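Local coordinates for protein Phospholipase/Carboxylesterase (Haliangium ochraceum, PDB 4Q82) that probably hydrolyses carboxylic ester bonds, as a phospholipase- or carboxylesterase-like enzyme of the alpha/beta-hydrolase fold, at residues Leu175-Leu179 against Asp200-Leu205; Thr182-Val188 against Trp271-Arg277; Ala206-Gly212 against Arg240-Thr246. All blocks are in the same frame, centred on the assembly; numbering follows the deposited sequence. Where two conformers were deposited one is given.

Interaction 1. Residues Leu175-Leu179 against Asp200-Leu205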
loop_
_atom_site.group_PDB
_atom_site.type_symbol
_atom_site.label_atom_id
_atom_site.label_comp_id
_atom_site.label_asym_id
_atom_site.label_seq_id
_atom_site.Cartn_x
_atom_site.Cartn_y
_atom_site.Cartn_z
ATOM N N LEU A 175 4.511 7.758 7.621
ATOM C CA LEU A 175 5.290 7.144 8.687
ATOM C C LEU A 175 6.150 8.182 9.407
ATOM O O LEU A 175 6.314 8.132 10.620
ATOM C CB LEU A 175 6.159 6.007 8.133
ATOM C CG LEU A 175 5.407 4.751 7.707
ATOM C CD1 LEU A 175 6.369 3.775 7.022
ATOM C CD2 LEU A 175 4.735 4.098 8.914
ATOM N N ARG A 176 6.683 9.144 8.669
ATOM C CA ARG A 176 7.490 10.172 9.315
ATOM C C ARG A 176 6.663 10.980 10.313
ATOM O O ARG A 176 7.125 11.311 11.423
ATOM C CB ARG A 176 8.108 11.109 8.281
ATOM C CG ARG A 176 8.956 12.166 8.951
ATOM C CD ARG A 176 9.475 13.213 7.989
ATOM N NE ARG A 176 10.319 14.159 8.723
ATOM C CZ ARG A 176 10.799 15.287 8.212
ATOM N NH1 ARG A 176 10.512 15.621 6.963
ATOM N NH2 ARG A 176 11.559 16.077 8.956
ATOM N N ALA A 177 5.431 11.295 9.928
ATOM C CA ALA A 177 4.589 12.150 10.759
ATOM C C ALA A 177 3.962 11.388 11.909
ATOM O O ALA A 177 3.780 11.939 12.992
ATOM C CB ALA A 177 3.495 12.803 9.921
ATOM N N HIS A 178 3.618 10.127 11.661
ATOM C CA HIS A 178 2.732 9.386 12.558
ATOM C C HIS A 178 3.306 8.071 13.089
ATOM O O HIS A 178 2.546 7.217 13.552
ATOM C CB HIS A 178 1.403 9.117 11.845
ATOM C CG HIS A 178 0.676 10.369 11.472
ATOM N ND1 HIS A 178 0.261 11.287 12.415
ATOM C CD2 HIS A 178 0.302 10.868 10.271
ATOM C CE1 HIS A 178 -0.337 12.298 11.811
ATOM N NE2 HIS A 178 -0.323 12.070 10.509
ATOM N N LEU A 179 4.632 7.921 13.030
ATOM C CA LEU A 179 5.306 6.719 13.535
ATOM C C LEU A 179 4.856 6.342 14.949
ATOM O O LEU A 179 4.563 5.185 15.214
ATOM C CB LEU A 179 6.825 6.903 13.528
ATOM C CG LEU A 179 7.694 5.776 14.115
ATOM C CD1 LEU A 179 7.552 4.490 13.306
ATOM C CD2 LEU A 179 9.152 6.183 14.172
ATOM N N ASP A 200 14.825 11.581 9.892
ATOM C CA ASP A 200 14.109 12.070 11.062
ATOM C C ASP A 200 14.187 11.089 12.247
ATOM O O ASP A 200 14.510 11.481 13.360
ATOM C CB ASP A 200 12.652 12.328 10.677
ATOM C CG ASP A 200 11.888 13.123 11.711
ATOM O OD1 ASP A 200 12.175 12.995 12.922
ATOM O OD2 ASP A 200 10.975 13.876 11.298
ATOM N N HIS A 201 13.879 9.822 12.001
ATOM C CA HIS A 201 13.645 8.869 13.087
ATOM C C HIS A 201 14.753 7.862 13.344
ATOM O O HIS A 201 14.819 7.295 14.437
ATOM C CB HIS A 201 12.358 8.099 12.813
ATOM C CG HIS A 201 11.119 8.929 12.943
ATOM N ND1 HIS A 201 10.701 9.454 14.144
ATOM C CD2 HIS A 201 10.196 9.304 12.026
ATOM C CE1 HIS A 201 9.577 10.125 13.962
ATOM N NE2 HIS A 201 9.247 10.045 12.685
ATOM N N GLY A 202 15.595 7.603 12.345
ATOM C CA GLY A 202 16.630 6.586 12.489
ATOM C C GLY A 202 16.053 5.240 12.892
ATOM O O GLY A 202 15.001 4.843 12.398
ATOM N N CYS A 203 16.697 4.550 13.831
ATOM C CA CYS A 203 16.271 3.190 14.135
ATOM C C CYS A 203 14.911 3.116 14.828
ATOM O O CYS A 203 14.334 2.036 14.926
ATOM C CB CYS A 203 17.344 2.483 14.955
ATOM S SG CYS A 203 18.803 2.171 13.923
ATOM N N ASP A 204 14.364 4.249 15.259
ATOM C CA ASP A 204 12.976 4.243 15.741
ATOM C C ASP A 204 12.025 3.764 14.645
ATOM O O ASP A 204 11.026 3.104 14.921
ATOM C CB ASP A 204 12.543 5.627 16.226
ATOM C CG ASP A 204 13.291 6.075 17.488
ATOM O OD1 ASP A 204 14.012 5.257 18.098
ATOM O OD2 ASP A 204 13.131 7.248 17.878
ATOM N N LEU A 205 12.329 4.114 13.398
ATOM C CA LEU A 205 11.497 3.706 12.285
ATOM C C LEU A 205 11.580 2.194 12.054
ATOM O O LEU A 205 10.684 1.599 11.469
ATOM C CB LEU A 205 11.911 4.465 11.031
ATOM C CG LEU A 205 11.172 4.237 9.715
ATOM C CD1 LEU A 205 9.701 4.523 9.872
ATOM C CD2 LEU A 205 11.774 5.144 8.671
#
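Asp200 opens the contact near the end of helix 195-201: its OD2 receives Arg176 NE at 2.7 Å with a nearly straight N-H...O angle of 170°, forming a salt bridge, while Arg176 NH2 adds a weak bond to the same OD2 at 3.3 Å. The extended, all-t side chain of Arg176 is what carries its guanidinium across to this helix. His201 works in two ways. Its NE2 donates to Arg176 O at 2.8 Å (173°), reaching a carbonyl near the C-terminal end of helix 167-178, and its ring face receives Leu179 CD2, 3.7 Å from the centroid and 16° off the normal, a CH-pi contact. At Gly202 the backbone leaves helical geometry with positive phi and passes into a 3-10 turn. There Asp204 O lies 3.7 Å from Leu179 CD2, and Leu205 CD1 meets Leu179 CD1 at 4.1 Å and Leu175 CB at 4.2 Å. Two consecutive crossover helices, before and after strand 186-190, thus meet at their C-terminal ends on one face of an alpha/beta-hydrolase sheet.

Interaction 2. Residues Thr182-Val188 against Trp271-Arg277; sequences TPIAAAV and WLLSQSR
Arg277 folds back with chi1 to chi3 all m so that its NH1 donates to two carbonyls: Thr182 O at 2.8 Å (168°) and Ile184 O at 2.9 Å (157°). The receiving loop, which includes 182-183, is shaped by an ST turn, Ile184 N to Thr182 OG1 at 3.2 Å; that hydroxyl also bonds Tyr174. A water sits 2.7 Å from Ala185 O and, more weakly, 3.3 Å from Ser276 O. In register, the CA atoms of Ala185 and Ser276 are 4.9 Å apart and those of Ala186 and Leu272 6.3 Å. Residues 275-276 are extended; Gln275 CB lies 3.7 Å from Ala186 CB, but its amide turns off to Asp242. Residues 186-188 are strand and 271-273 helical. Leu272 (m, t) places CD2 3.8 Å from both Ala186 CB and Val188 CG2, and Trp271 (chi1 t) sets CZ3 4.0 Å from each. Beyond its helix this chain adds the extended tail; a C-terminal helix packed on the central sheet is characteristic of the alpha/beta-hydrolase fold.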
loop_
_atom_site.group_PDB
_atom_site.type_symbol
_atom_site.label_atom_id
_atom_site.label_comp_id
_atom_site.label_asym_id
_atom_site.label_seq_id
_atom_site.Cartn_x
_atom_site.Cartn_y
_atom_site.Cartn_z
ATOM N N THR A 182 0.968 5.250 14.630
ATOM C CA THR A 182 0.429 4.434 13.541
ATOM C C THR A 182 -0.014 3.048 14.004
ATOM O O THR A 182 0.685 2.363 14.753
ATOM C CB THR A 182 1.426 4.266 12.386
ATOM O OG1 THR A 182 0.796 3.526 11.337
ATOM C CG2 THR A 182 2.689 3.526 12.820
ATOM N N PRO A 183 -1.208 2.642 13.566
ATOM C CA PRO A 183 -1.717 1.297 13.824
ATOM C C PRO A 183 -1.202 0.242 12.831
ATOM O O PRO A 183 -1.543 -0.931 13.025
ATOM C CB PRO A 183 -3.226 1.472 13.659
ATOM C CG PRO A 183 -3.317 2.491 12.550
ATOM C CD PRO A 183 -2.189 3.470 12.839
ATOM N N ILE A 184 -0.425 0.608 11.806
ATOM C CA ILE A 184 -0.154 -0.386 10.753
ATOM C C ILE A 184 0.802 -1.486 11.233
ATOM O O ILE A 184 1.611 -1.281 12.141
ATOM C CB ILE A 184 0.397 0.243 9.433
ATOM C CG1 ILE A 184 1.853 0.691 9.554
ATOM C CG2 ILE A 184 -0.479 1.391 8.976
ATOM C CD1 ILE A 184 2.507 0.980 8.174
ATOM N N ALA A 185 0.656 -2.663 10.628
ATOM C CA ALA A 185 1.477 -3.827 10.917
ATOM C C ALA A 185 2.686 -3.961 10.000
ATOM O O ALA A 185 3.663 -4.603 10.371
ATOM C CB ALA A 185 0.631 -5.100 10.819
ATOM N N ALA A 186 2.603 -3.406 8.792
ATOM C CA ALA A 186 3.706 -3.499 7.807
ATOM C C ALA A 186 3.411 -2.633 6.597
ATOM O O ALA A 186 2.253 -2.277 6.355
ATOM C CB ALA A 186 3.936 -4.942 7.349
ATOM N N ALA A 187 4.459 -2.329 5.822
ATOM C CA ALA A 187 4.310 -1.576 4.578
ATOM C C ALA A 187 5.156 -2.157 3.455
ATOM O O ALA A 187 6.263 -2.653 3.677
ATOM C CB ALA A 187 4.695 -0.072 4.790
ATOM N N VAL A 188 4.640 -2.040 2.229
ATOM C CA VAL A 188 5.381 -2.397 1.030
ATOM C C VAL A 188 5.400 -1.139 0.184
ATOM O O VAL A 188 4.362 -0.687 -0.278
ATOM C CB VAL A 188 4.722 -3.557 0.255
ATOM C CG1 VAL A 188 5.359 -3.710 -1.131
ATOM C CG2 VAL A 188 4.860 -4.893 1.041
ATOM N N TRP A 271 4.565 -12.154 2.762
ATOM C CA TRP A 271 5.390 -11.386 3.696
ATOM C C TRP A 271 4.513 -10.476 4.563
ATOM O O TRP A 271 4.668 -10.448 5.791
ATOM C CB TRP A 271 6.457 -10.552 2.953
ATOM C CG TRP A 271 7.348 -9.783 3.912
ATOM C CD1 TRP A 271 8.430 -10.265 4.615
ATOM C CD2 TRP A 271 7.201 -8.409 4.297
ATOM N NE1 TRP A 271 8.973 -9.254 5.402
ATOM C CE2 TRP A 271 8.233 -8.113 5.224
ATOM C CE3 TRP A 271 6.300 -7.393 3.939
ATOM C CZ2 TRP A 271 8.393 -6.835 5.790
ATOM C CZ3 TRP A 271 6.460 -6.128 4.508
ATOM C CH2 TRP A 271 7.501 -5.864 5.418
ATOM N N LEU A 272 3.598 -9.732 3.940
ATOM C CA LEU A 272 2.675 -8.899 4.721
ATOM C C LEU A 272 1.957 -9.729 5.773
ATOM O O LEU A 272 1.968 -9.408 6.963
ATOM C CB LEU A 272 1.646 -8.212 3.810
ATOM C CG LEU A 272 2.178 -7.001 3.022
ATOM C CD1 LEU A 272 1.094 -6.497 2.035
ATOM C CD2 LEU A 272 2.565 -5.871 3.951
ATOM N N LEU A 273 1.360 -10.826 5.333
ATOM C CA LEU A 273 0.565 -11.653 6.244
ATOM C C LEU A 273 1.409 -12.268 7.365
ATOM O O LEU A 273 0.877 -12.662 8.403
ATOM C CB LEU A 273 -0.162 -12.748 5.451
ATOM C CG LEU A 273 -1.331 -12.198 4.610
ATOM C CD1 LEU A 273 -1.770 -13.196 3.564
ATOM C CD2 LEU A 273 -2.514 -11.814 5.497
ATOM N N SER A 274 2.721 -12.338 7.175
ATOM C CA SER A 274 3.577 -12.822 8.256
ATOM C C SER A 274 3.794 -11.741 9.340
ATOM O O SER A 274 4.325 -12.024 10.414
ATOM C CB SER A 274 4.919 -13.305 7.706
ATOM O OG SER A 274 5.763 -12.212 7.399
ATOM N N GLN A 275 3.372 -10.510 9.062
ATOM C CA GLN A 275 3.522 -9.408 10.019
ATOM C C GLN A 275 2.225 -9.109 10.739
ATOM O O GLN A 275 1.161 -9.175 10.134
ATOM C CB GLN A 275 3.998 -8.134 9.294
ATOM C CG GLN A 275 5.176 -8.384 8.362
ATOM C CD GLN A 275 6.397 -8.887 9.102
ATOM O OE1 GLN A 275 6.597 -8.560 10.260
ATOM N NE2 GLN A 275 7.225 -9.674 8.428
ATOM N N SER A 276 2.306 -8.746 12.017
ATOM C CA SER A 276 1.123 -8.328 12.742
ATOM C C SER A 276 1.515 -7.539 13.979
ATOM O O SER A 276 2.639 -7.661 14.461
ATOM C CB SER A 276 0.273 -9.541 13.148
ATOM O OG SER A 276 0.957 -10.319 14.103
ATOM N N ARG A 277 0.573 -6.760 14.508
ATOM C CA ARG A 277 0.809 -5.989 15.731
ATOM C C ARG A 277 0.531 -6.798 17.004
ATOM O O ARG A 277 -0.445 -7.537 17.069
ATOM C CB ARG A 277 -0.056 -4.728 15.727
ATOM C CG ARG A 277 0.321 -3.735 14.648
ATOM C CD ARG A 277 1.706 -3.184 14.910
ATOM N NE ARG A 277 1.727 -2.333 16.099
ATOM C CZ ARG A 277 1.568 -1.012 16.072
ATOM N NH1 ARG A 277 1.378 -0.389 14.913
ATOM N NH2 ARG A 277 1.611 -0.315 17.201
HETATM O O HOH W 1 4.179 -5.094 12.967
#

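Interaction 3. Residues Ala206-Gly212 against Arg240-Thr246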
loop_
_atom_site.group_PDB
_atom_site.type_symbol
_atom_site.label_atom_id
_atom_site.label_comp_id
_atom_site.label_asym_id
_atom_site.label_seq_id
_atom_site.Cartn_x
_atom_site.Cartn_y
_atom_site.Cartn_z
ATOM N N ALA A 206 12.644 1.571 12.541
ATOM C CA ALA A 206 12.855 0.138 12.295
ATOM C C ALA A 206 11.890 -0.746 13.097
ATOM O O ALA A 206 11.890 -1.977 12.959
ATOM C CB ALA A 206 14.298 -0.243 12.595
ATOM N N GLN A 207 11.052 -0.123 13.917
ATOM C CA GLN A 207 10.021 -0.867 14.624
ATOM C C GLN A 207 8.816 -1.200 13.733
ATOM O O GLN A 207 7.980 -2.027 14.088
ATOM C CB GLN A 207 9.576 -0.092 15.862
ATOM C CG GLN A 207 10.662 -0.022 16.942
ATOM C CD GLN A 207 11.106 -1.396 17.416
ATOM O OE1 GLN A 207 12.292 -1.742 17.349
ATOM N NE2 GLN A 207 10.160 -2.177 17.925
ATOM N N VAL A 208 8.741 -0.566 12.569
ATOM C CA VAL A 208 7.727 -0.898 11.570
ATOM C C VAL A 208 8.338 -1.775 10.476
ATOM O O VAL A 208 9.336 -1.395 9.884
ATOM C CB VAL A 208 7.162 0.378 10.917
ATOM C CG1 VAL A 208 6.152 0.032 9.851
ATOM C CG2 VAL A 208 6.538 1.275 11.974
ATOM N N PRO A 209 7.746 -2.948 10.203
ATOM C CA PRO A 209 8.305 -3.799 9.149
ATOM C C PRO A 209 8.061 -3.165 7.789
ATOM O O PRO A 209 6.915 -2.804 7.494
ATOM C CB PRO A 209 7.530 -5.127 9.287
ATOM C CG PRO A 209 6.806 -5.044 10.601
ATOM C CD PRO A 209 6.602 -3.576 10.888
ATOM N N ILE A 210 9.119 -2.992 6.999
ATOM C CA ILE A 210 8.992 -2.396 5.677
ATOM C C ILE A 210 9.750 -3.217 4.625
ATOM O O ILE A 210 10.871 -3.687 4.870
ATOM C CB ILE A 210 9.518 -0.931 5.654
ATOM C CG1 ILE A 210 8.835 -0.101 6.747
ATOM C CG2 ILE A 210 9.290 -0.332 4.237
ATOM C CD1 ILE A 210 9.406 1.338 6.904
ATOM N N TRP A 211 9.118 -3.418 3.472
ATOM C CA TRP A 211 9.804 -3.977 2.315
ATOM C C TRP A 211 9.798 -2.906 1.234
ATOM O O TRP A 211 8.738 -2.536 0.707
ATOM C CB TRP A 211 9.117 -5.256 1.835
ATOM C CG TRP A 211 9.896 -6.068 0.831
ATOM C CD1 TRP A 211 10.983 -5.674 0.103
ATOM C CD2 TRP A 211 9.619 -7.420 0.456
ATOM N NE1 TRP A 211 11.402 -6.721 -0.717
ATOM C CE2 TRP A 211 10.582 -7.803 -0.499
ATOM C CE3 TRP A 211 8.646 -8.353 0.850
ATOM C CZ2 TRP A 211 10.600 -9.085 -1.075
ATOM C CZ3 TRP A 211 8.654 -9.624 0.279
ATOM C CH2 TRP A 211 9.631 -9.982 -0.673
ATOM N N GLY A 212 10.982 -2.379 0.925
ATOM C CA GLY A 212 11.105 -1.333 -0.079
ATOM C C GLY A 212 11.610 -1.921 -1.386
ATOM O O GLY A 212 12.463 -2.833 -1.384
ATOM N N ARG A 240 14.311 -5.554 16.304
ATOM C CA ARG A 240 13.665 -4.633 15.381
ATOM C C ARG A 240 12.752 -5.441 14.474
ATOM O O ARG A 240 12.868 -6.666 14.403
ATOM C CB ARG A 240 14.691 -3.849 14.557
ATOM C CG ARG A 240 15.547 -4.715 13.632
ATOM C CD ARG A 240 15.896 -3.972 12.335
ATOM N NE ARG A 240 16.976 -4.618 11.572
ATOM C CZ ARG A 240 16.803 -5.661 10.768
ATOM N NH1 ARG A 240 15.602 -6.213 10.622
ATOM N NH2 ARG A 240 17.835 -6.156 10.104
ATOM N N ALA A 241 11.835 -4.763 13.800
ATOM C CA ALA A 241 10.968 -5.431 12.839
ATOM C C ALA A 241 11.782 -5.920 11.643
ATOM O O ALA A 241 12.898 -5.439 11.414
ATOM C CB ALA A 241 9.868 -4.477 12.373
ATOM N N ASP A 242 11.227 -6.879 10.904
ATOM C CA ASP A 242 11.810 -7.333 9.649
ATOM C C ASP A 242 11.956 -6.152 8.694
ATOM O O ASP A 242 11.087 -5.284 8.641
ATOM C CB ASP A 242 10.943 -8.419 9.000
ATOM C CG ASP A 242 10.821 -9.678 9.855
ATOM O OD1 ASP A 242 11.672 -9.918 10.738
ATOM O OD2 ASP A 242 9.863 -10.443 9.626
ATOM N N GLN A 243 13.052 -6.118 7.946
ATOM C CA GLN A 243 13.287 -5.057 6.970
ATOM C C GLN A 243 13.814 -5.709 5.688
ATOM O O GLN A 243 14.720 -6.546 5.750
ATOM C CB GLN A 243 14.293 -4.027 7.530
ATOM C CG GLN A 243 13.897 -3.408 8.869
ATOM C CD GLN A 243 12.634 -2.571 8.772
ATOM O OE1 GLN A 243 12.223 -2.168 7.681
ATOM N NE2 GLN A 243 12.007 -2.311 9.908
ATOM N N GLN A 244 13.245 -5.371 4.536
ATOM C CA GLN A 244 13.713 -5.974 3.287
ATOM C C GLN A 244 13.874 -4.951 2.190
ATOM O O GLN A 244 13.124 -3.970 2.100
ATOM C CB GLN A 244 12.763 -7.059 2.790
ATOM C CG GLN A 244 12.848 -8.378 3.536
ATOM C CD GLN A 244 12.292 -9.492 2.667
ATOM O OE1 GLN A 244 12.974 -9.986 1.762
ATOM N NE2 GLN A 244 11.030 -9.841 2.885
ATOM N N LEU A 245 14.869 -5.177 1.344
ATOM C CA LEU A 245 15.122 -4.241 0.237
ATOM C C LEU A 245 15.273 -5.044 -1.056
ATOM O O LEU A 245 16.048 -6.022 -1.102
ATOM C CB LEU A 245 16.398 -3.429 0.502
ATOM C CG LEU A 245 16.958 -2.674 -0.706
ATOM C CD1 LEU A 245 15.999 -1.537 -1.136
ATOM C CD2 LEU A 245 18.362 -2.079 -0.433
ATOM N N THR A 246 14.579 -4.627 -2.105
ATOM C CA THR A 246 14.696 -5.299 -3.395
ATOM C C THR A 246 15.051 -4.260 -4.416
ATOM O O THR A 246 14.330 -3.286 -4.564
ATOM C CB THR A 246 13.390 -5.987 -3.784
ATOM O OG1 THR A 246 13.194 -7.091 -2.898
ATOM C CG2 THR A 246 13.453 -6.511 -5.233
#
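Backbone hydrogen bonds define a parallel pair whose strand axes approach to 4.7 Å at 9°. Gln244 N donates to Ile210 O, Gly212 N to Gln244 O and Thr246 N to Gly212 O, each at 2.9 Å, whereas Ile210 N to Asp242 O is weak at 3.4 Å. CA-H...O contacts run between these bonds, such as Trp211 CA to Gln244 O at 3.3 Å. Before the strands begin, Ala241 N bonds Ala206 O at 2.9 Å. At the first bridged pair the Gln243 amide takes up polar groups of the facing backbone: NE2 donates to Val208 O at 2.8 Å, and OE1 accepts from Ile210 N at 3.3 Å. Another side-chain bond, Trp211 NE1 to Thr246 OG1 at 2.8 Å, lies at the edge of the indole. Over its face comes Gln244, with CB 3.6 Å from the centroid of the five-membered ring and 14° off its normal. The apolar contribution is small, Pro209 CG to Ala241 CB at 3.6 Å. These strands begin and end a beta-alpha-beta unit through helix 224-235, which covers Gln243 and Leu245; on the opposite face Trp211 and Gln244 meet helix 268-273, and strand 243-248 closes the sheet next to strand 210-215, itself paired with strand 186-190.

Measured from the centre of each contact to the centre of the chain, interaction 2, the most buried of the three, lies at about 11 Å and interaction 1, the farthest out, at about 18 Å; interaction 3 edges the sheet. Their chemistry follows: an exposed salt bridge beside a small leucine cluster in interaction 1, mainly backbone pairing in interaction 3, and apolar helix-on-strand contact in interaction 2 with an exposed arginine at its margin. Interactions 2 and 3 share the sheet, joined by Ala187 O to Trp211 N (3.0 Å). Interaction 1 lies on the face opposite helix 268-273, the face to which Ile210 points: Leu175 CD1 touches Ile210 CD1 (3.9 Å).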